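Local coordinates for RIM-binding protein, isoform F (PDB 4Z8A), which binds, through its third SH3 domain, a peptide derived from the calcium channel Cacophony, and probably helps to organise the presynaptic active zone, at residues A[19-24]-A[37-42]; A[41-46]-A[59-64]. One frame throughout, in Å; residues are numbered along the deposited sequence.

Interaction 1: residues A[19-24]-A[37-42]; sequences YDYDPQ and LCFKTG
Tyr21 and Phe39 face each other as an isolated antiparallel, hydrogen-bonded pair: Tyr21 N donates to Phe39 O at 2.8 Å, and Phe39 N returns a bond to Tyr21 O at 3.0 Å. Tyr21 O also takes a CA-H...O contact from Cys38 CA, so this carbonyl meets two groups of segment 37-42. One step along, the carboxylate of Asp20 carries the polar grip. Its OD1 accepts from Thr41 N over 2.8 Å, in a practically straight bond of 178° that arrives nearly along the C-O axis, and from Thr41 OG1 over 3.0 Å, this one from above the carboxylate plane. Two donors of a single residue thus pin one oxygen and should fix the turn of the carboxylate. The other oxygen, OD2, lies 4.1 Å from Lys40 NZ, too far for a salt bridge, though the positive charge probably still favours the ionised acid.

Tyr21 CB sits over one face of the Phe39 ring, 3.7 Å from its centroid, a CH-pi contact. A chi1 of 53° sets Phe39 CG between its backbone N and carbonyl carbon, on the side of Tyr21. Leu37 O lies at the edge of the Tyr21 ring, in its plane, 3.5 Å from CD2; it is buried and has no hydrogen-bond partner in the model. Tyr21 OH is satisfied by Glu36, Tyr19 OH is hydrogen-bonded to the backbone of the bound peptide, and Tyr21 packs on one of the peptide's apolar side chains. Asp22 OD1 caps the short helix 23-26 by accepting from Gln24 N. The contact pairs the two arms of the SH3 RT loop, the one carrying the ALYDY motif and the one returning from helix 32-35 to strand 44-48, with strand 64-69 packed against Tyr21, Leu37 and Phe39.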
loop_
_atom_site.group_PDB
_atom_site.type_symbol
_atom_site.label_atom_id
_atom_site.label_comp_id
_atom_site.label_asym_id
_atom_site.label_seq_id
_atom_site.Cartn_x
_atom_site.Cartn_y
_atom_site.Cartn_z
ATOM N N TYR A 19 7.108 6.621 -4.521
ATOM C CA TYR A 19 7.002 6.583 -5.975
ATOM C C TYR A 19 5.563 6.852 -6.383
ATOM O O TYR A 19 4.642 6.488 -5.639
ATOM C CB TYR A 19 7.430 5.207 -6.518
ATOM C CG TYR A 19 8.842 4.857 -6.124
ATOM C CD1 TYR A 19 9.925 5.282 -6.896
ATOM C CD2 TYR A 19 9.101 4.140 -4.966
ATOM C CE1 TYR A 19 11.257 4.979 -6.518
ATOM C CE2 TYR A 19 10.417 3.843 -4.586
ATOM C CZ TYR A 19 11.478 4.256 -5.370
ATOM O OH TYR A 19 12.763 3.941 -4.960
ATOM N N ASP A 20 5.374 7.449 -7.561
ATOM C CA ASP A 20 4.012 7.675 -8.072
ATOM C C ASP A 20 3.367 6.348 -8.388
ATOM O O ASP A 20 4.042 5.464 -8.924
ATOM C CB ASP A 20 4.024 8.516 -9.334
ATOM C CG ASP A 20 4.517 9.919 -9.102
ATOM O OD1 ASP A 20 4.670 10.338 -7.940
ATOM O OD2 ASP A 20 4.763 10.612 -10.103
ATOM N N TYR A 21 2.064 6.209 -8.106
ATOM C CA TYR A 21 1.326 5.016 -8.514
ATOM C C TYR A 21 -0.045 5.325 -9.096
ATOM O O TYR A 21 -0.928 5.803 -8.395
ATOM C CB TYR A 21 1.144 4.058 -7.338
ATOM C CG TYR A 21 0.585 2.696 -7.705
ATOM C CD1 TYR A 21 1.353 1.785 -8.432
ATOM C CD2 TYR A 21 -0.673 2.290 -7.267
ATOM C CE1 TYR A 21 0.870 0.525 -8.754
ATOM C CE2 TYR A 21 -1.163 1.013 -7.570
ATOM C CZ TYR A 21 -0.389 0.145 -8.319
ATOM O OH TYR A 21 -0.835 -1.103 -8.629
ATOM N N ASP A 22 -0.196 5.031 -10.382
ATOM C CA ASP A 22 -1.493 5.038 -11.050
ATOM C C ASP A 22 -1.771 3.613 -11.502
ATOM O O ASP A 22 -1.076 3.086 -12.367
ATOM C CB ASP A 22 -1.479 6.011 -12.227
ATOM C CG ASP A 22 -2.839 6.146 -12.899
ATOM O OD1 ASP A 22 -3.752 5.352 -12.587
ATOM O OD2 ASP A 22 -2.989 7.054 -13.738
ATOM N N PRO A 23 -2.767 2.972 -10.898
ATOM C CA PRO A 23 -3.045 1.564 -11.181
ATOM C C PRO A 23 -3.234 1.317 -12.672
ATOM O O PRO A 23 -2.849 0.257 -13.138
ATOM C CB PRO A 23 -4.339 1.292 -10.405
ATOM C CG PRO A 23 -4.361 2.347 -9.328
ATOM C CD PRO A 23 -3.667 3.535 -9.874
ATOM N N GLN A 24 -3.793 2.270 -13.420
ATOM C CA GLN A 24 -4.002 2.075 -14.864
ATOM C C GLN A 24 -2.696 2.008 -15.628
ATOM O O GLN A 24 -2.615 1.414 -16.708
ATOM C CB GLN A 24 -4.854 3.195 -15.453
ATOM C CG GLN A 24 -6.282 3.137 -15.052
ATOM C CD GLN A 24 -7.180 3.950 -15.963
ATOM O OE1 GLN A 24 -7.166 3.785 -17.185
ATOM N NE2 GLN A 24 -7.972 4.833 -15.369
ATOM N N LEU A 37 -5.766 2.280 -4.995
ATOM C CA LEU A 37 -5.704 3.713 -4.775
ATOM C C LEU A 37 -4.582 4.349 -5.607
ATOM O O LEU A 37 -3.500 3.765 -5.744
ATOM C CB LEU A 37 -5.498 3.966 -3.274
ATOM C CG LEU A 37 -5.631 5.335 -2.624
ATOM C CD1 LEU A 37 -7.003 5.896 -2.882
ATOM C CD2 LEU A 37 -5.409 5.171 -1.122
ATOM N N CYS A 38 -4.868 5.511 -6.196
ATOM C CA CYS A 38 -3.867 6.305 -6.897
ATOM C C CYS A 38 -3.136 7.248 -5.924
ATOM O O CYS A 38 -3.758 7.807 -5.036
ATOM C CB CYS A 38 -4.555 7.104 -8.005
ATOM S SG CYS A 38 -3.475 7.954 -9.142
ATOM N N PHE A 39 -1.824 7.437 -6.094
ATOM C CA PHE A 39 -1.122 8.400 -5.242
ATOM C C PHE A 39 0.176 8.887 -5.872
ATOM O O PHE A 39 0.631 8.333 -6.875
ATOM C CB PHE A 39 -0.836 7.805 -3.849
ATOM C CG PHE A 39 -0.112 6.475 -3.879
ATOM C CD1 PHE A 39 1.265 6.423 -3.946
ATOM C CD2 PHE A 39 -0.824 5.284 -3.848
ATOM C CE1 PHE A 39 1.921 5.214 -3.962
ATOM C CE2 PHE A 39 -0.185 4.085 -3.859
ATOM C CZ PHE A 39 1.204 4.045 -3.921
ATOM N N LYS A 40 0.755 9.927 -5.270
ATOM C CA LYS A 40 1.984 10.546 -5.768
ATOM C C LYS A 40 3.085 10.521 -4.720
ATOM O O LYS A 40 2.828 10.518 -3.515
ATOM C CB LYS A 40 1.718 11.991 -6.204
ATOM C CG LYS A 40 0.712 12.116 -7.366
ATOM C CD LYS A 40 1.320 11.681 -8.692
ATOM C CE LYS A 40 0.369 11.972 -9.855
ATOM N NZ LYS A 40 1.024 11.792 -11.176
ATOM N N THR A 41 4.322 10.510 -5.189
ATOM C CA THR A 41 5.472 10.578 -4.295
ATOM C C THR A 41 5.320 11.678 -3.239
ATOM O O THR A 41 4.953 12.796 -3.571
ATOM C CB THR A 41 6.726 10.852 -5.102
ATOM O OG1 THR A 41 6.899 9.807 -6.061
ATOM C CG2 THR A 41 7.986 10.950 -4.194
ATOM N N GLY A 42 5.608 11.363 -1.981
ATOM C CA GLY A 42 5.530 12.382 -0.930
ATOM C C GLY A 42 4.185 12.440 -0.222
ATOM O O GLY A 42 4.089 13.018 0.863
#

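Interaction 2: residues A[41-46]-A[59-64]; sequences TGEIIL and GELDGV
Leu46 and Glu60 form an antiparallel, hydrogen-bonded pair, Leu46 N reaching Glu60 O at 3.2 Å and Glu60 N reaching Leu46 O at 2.9 Å, while the short strand segments 44-46 and 59-61 run at 130° to each other and splay apart toward Glu43 and Leu61. They belong to strands 44-48 and 56-61, the central hairpin of the SH3 sheet, connected by the n-Src loop. Leu61 fills that widening angle. Its CG stands anti to the backbone N (chi1 170°), and CD2 meets Ile45 CD1 at 3.6 Å in an oblique crossing. The same methyl lies 3.6 Å from Glu43 OE1, and CD1 approaches Ile44 O, so the leucine touches three consecutive residues of segment 41-46. An alanine here would probably open a gap beside Ile45 CD1 and leave the Glu43 side chain without the methyls it crosses.

Nearer the hydrogen-bonded pair, Ile45 CG2 lies 3.8 Å from Gly59 CA. On the face shared by Leu46 and Glu60 the two side chains lie side by side and point the same way. The bend at chi2 (-85°) turns CD of Glu60 toward the next turn of the chain, and OE2 accepts from Gly63 N at 2.9 Å. That bond probably helps to hold the type I' turn from Leu61 to Val64, the distal loop between strands 56-61 and 64-69.

Chemically the contact divides in two. Apolar methyls hold the inner side, where Phe39 packs on both Ile45 and Leu61. At the splayed end Glu43 OE1 accepts a hydrogen bond from the backbone N of Lys40, but Glu43 OE2 stands 3.6 Å from Asp62 OD2, a pairing of like charges that probably costs some stability or raises the proton affinity of one acid.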
loop_
_atom_site.group_PDB
_atom_site.type_symbol
_atom_site.label_atom_id
_atom_site.label_comp_id
_atom_site.label_asym_id
_atom_site.label_seq_id
_atom_site.Cartn_x
_atom_site.Cartn_y
_atom_site.Cartn_z
ATOM N N THR A 41 4.322 10.510 -5.189
ATOM C CA THR A 41 5.472 10.578 -4.295
ATOM C C THR A 41 5.320 11.678 -3.239
ATOM O O THR A 41 4.953 12.796 -3.571
ATOM C CB THR A 41 6.726 10.852 -5.102
ATOM O OG1 THR A 41 6.899 9.807 -6.061
ATOM C CG2 THR A 41 7.986 10.950 -4.194
ATOM N N GLY A 42 5.608 11.363 -1.981
ATOM C CA GLY A 42 5.530 12.382 -0.930
ATOM C C GLY A 42 4.185 12.440 -0.222
ATOM O O GLY A 42 4.089 13.018 0.863
ATOM N N GLU A 43 3.137 11.849 -0.816
ATOM C CA GLU A 43 1.852 11.816 -0.117
ATOM C C GLU A 43 1.898 10.771 0.971
ATOM O O GLU A 43 2.606 9.784 0.847
ATOM C CB GLU A 43 0.687 11.507 -1.069
ATOM C CG GLU A 43 0.494 12.565 -2.116
ATOM C CD GLU A 43 -0.822 12.421 -2.828
ATOM O OE1 GLU A 43 -0.926 11.564 -3.711
ATOM O OE2 GLU A 43 -1.761 13.161 -2.485
ATOM N N ILE A 44 1.127 10.980 2.024
ATOM C CA ILE A 44 1.098 10.015 3.115
ATOM C C ILE A 44 -0.241 9.282 3.175
ATOM O O ILE A 44 -1.305 9.887 3.179
ATOM C CB ILE A 44 1.405 10.693 4.464
ATOM C CG1 ILE A 44 2.829 11.243 4.426
ATOM C CG2 ILE A 44 1.262 9.699 5.601
ATOM C CD1 ILE A 44 3.252 11.940 5.700
ATOM N N ILE A 45 -0.143 7.956 3.208
ATOM C CA ILE A 45 -1.290 7.054 3.217
ATOM C C ILE A 45 -1.536 6.549 4.624
ATOM O O ILE A 45 -0.611 6.083 5.270
ATOM C CB ILE A 45 -1.053 5.820 2.304
ATOM C CG1 ILE A 45 -0.429 6.235 0.962
ATOM C CG2 ILE A 45 -2.332 4.976 2.157
ATOM C CD1 ILE A 45 -1.271 7.138 0.122
ATOM N N LEU A 46 -2.773 6.650 5.108
ATOM C CA LEU A 46 -3.113 5.987 6.373
ATOM C C LEU A 46 -3.427 4.532 6.079
ATOM O O LEU A 46 -4.323 4.244 5.287
ATOM C CB LEU A 46 -4.317 6.650 7.056
ATOM C CG LEU A 46 -4.070 8.016 7.693
ATOM C CD1 LEU A 46 -5.385 8.662 8.075
ATOM C CD2 LEU A 46 -3.175 7.873 8.920
ATOM N N GLY A 59 -5.644 1.287 2.411
ATOM C CA GLY A 59 -5.221 2.637 2.722
ATOM C C GLY A 59 -6.297 3.686 2.499
ATOM O O GLY A 59 -7.294 3.443 1.825
ATOM N N GLU A 60 -6.064 4.862 3.067
ATOM C CA GLU A 60 -6.918 6.036 2.850
ATOM C C GLU A 60 -6.063 7.194 2.412
ATOM O O GLU A 60 -4.945 7.370 2.922
ATOM C CB GLU A 60 -7.665 6.417 4.124
ATOM C CG GLU A 60 -8.693 7.538 3.939
ATOM C CD GLU A 60 -8.121 8.945 4.031
ATOM O OE1 GLU A 60 -6.952 9.118 4.477
ATOM O OE2 GLU A 60 -8.860 9.889 3.666
ATOM N N LEU A 61 -6.578 7.989 1.485
ATOM C CA LEU A 61 -5.863 9.187 1.051
ATOM C C LEU A 61 -6.849 10.196 0.491
ATOM O O LEU A 61 -7.565 9.910 -0.461
ATOM C CB LEU A 61 -4.787 8.839 0.008
ATOM C CG LEU A 61 -4.119 10.026 -0.696
ATOM C CD1 LEU A 61 -3.346 10.924 0.292
ATOM C CD2 LEU A 61 -3.175 9.546 -1.827
ATOM N N ASP A 62 -6.881 11.369 1.107
ATOM C CA ASP A 62 -7.766 12.466 0.688
ATOM C C ASP A 62 -9.209 12.022 0.398
ATOM O O ASP A 62 -9.780 12.355 -0.647
ATOM C CB ASP A 62 -7.188 13.178 -0.538
ATOM C CG ASP A 62 -5.914 13.966 -0.212
ATOM O OD1 ASP A 62 -5.839 14.566 0.889
ATOM O OD2 ASP A 62 -4.999 13.991 -1.058
ATOM N N GLY A 63 -9.796 11.274 1.321
ATOM C CA GLY A 63 -11.205 10.937 1.229
ATOM C C GLY A 63 -11.520 9.682 0.436
ATOM O O GLY A 63 -12.668 9.259 0.380
ATOM N N VAL A 64 -10.501 9.090 -0.177
ATOM C CA VAL A 64 -10.653 7.862 -0.971
ATOM C C VAL A 64 -9.938 6.696 -0.283
ATOM O O VAL A 64 -8.847 6.881 0.244
ATOM C CB VAL A 64 -10.071 8.034 -2.382
ATOM C CG1 VAL A 64 -10.455 6.865 -3.264
ATOM C CG2 VAL A 64 -10.524 9.347 -3.006
#

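From the N terminus, the chain passes strand 12-16 and enters 19-24, then runs through helices 23-26 and 32-35 before 37-42 comes back alongside; interaction 1 closes the RT loop. Thr41 and Gly42 belong to both contacts, and the chain goes straight on into strand 44-48. Interaction 2 closes the hairpin of strands 44-48 and 56-61, round the n-Src loop. The loops thus follow in series, neither nested nor crossed, overlapping by two residues. They also touch in space, about 10 Å apart between centres: Phe39 CB packs on Leu61 CD2 at 3.5 Å, joining the peptide-binding side of the SH3 domain to its central hairpin.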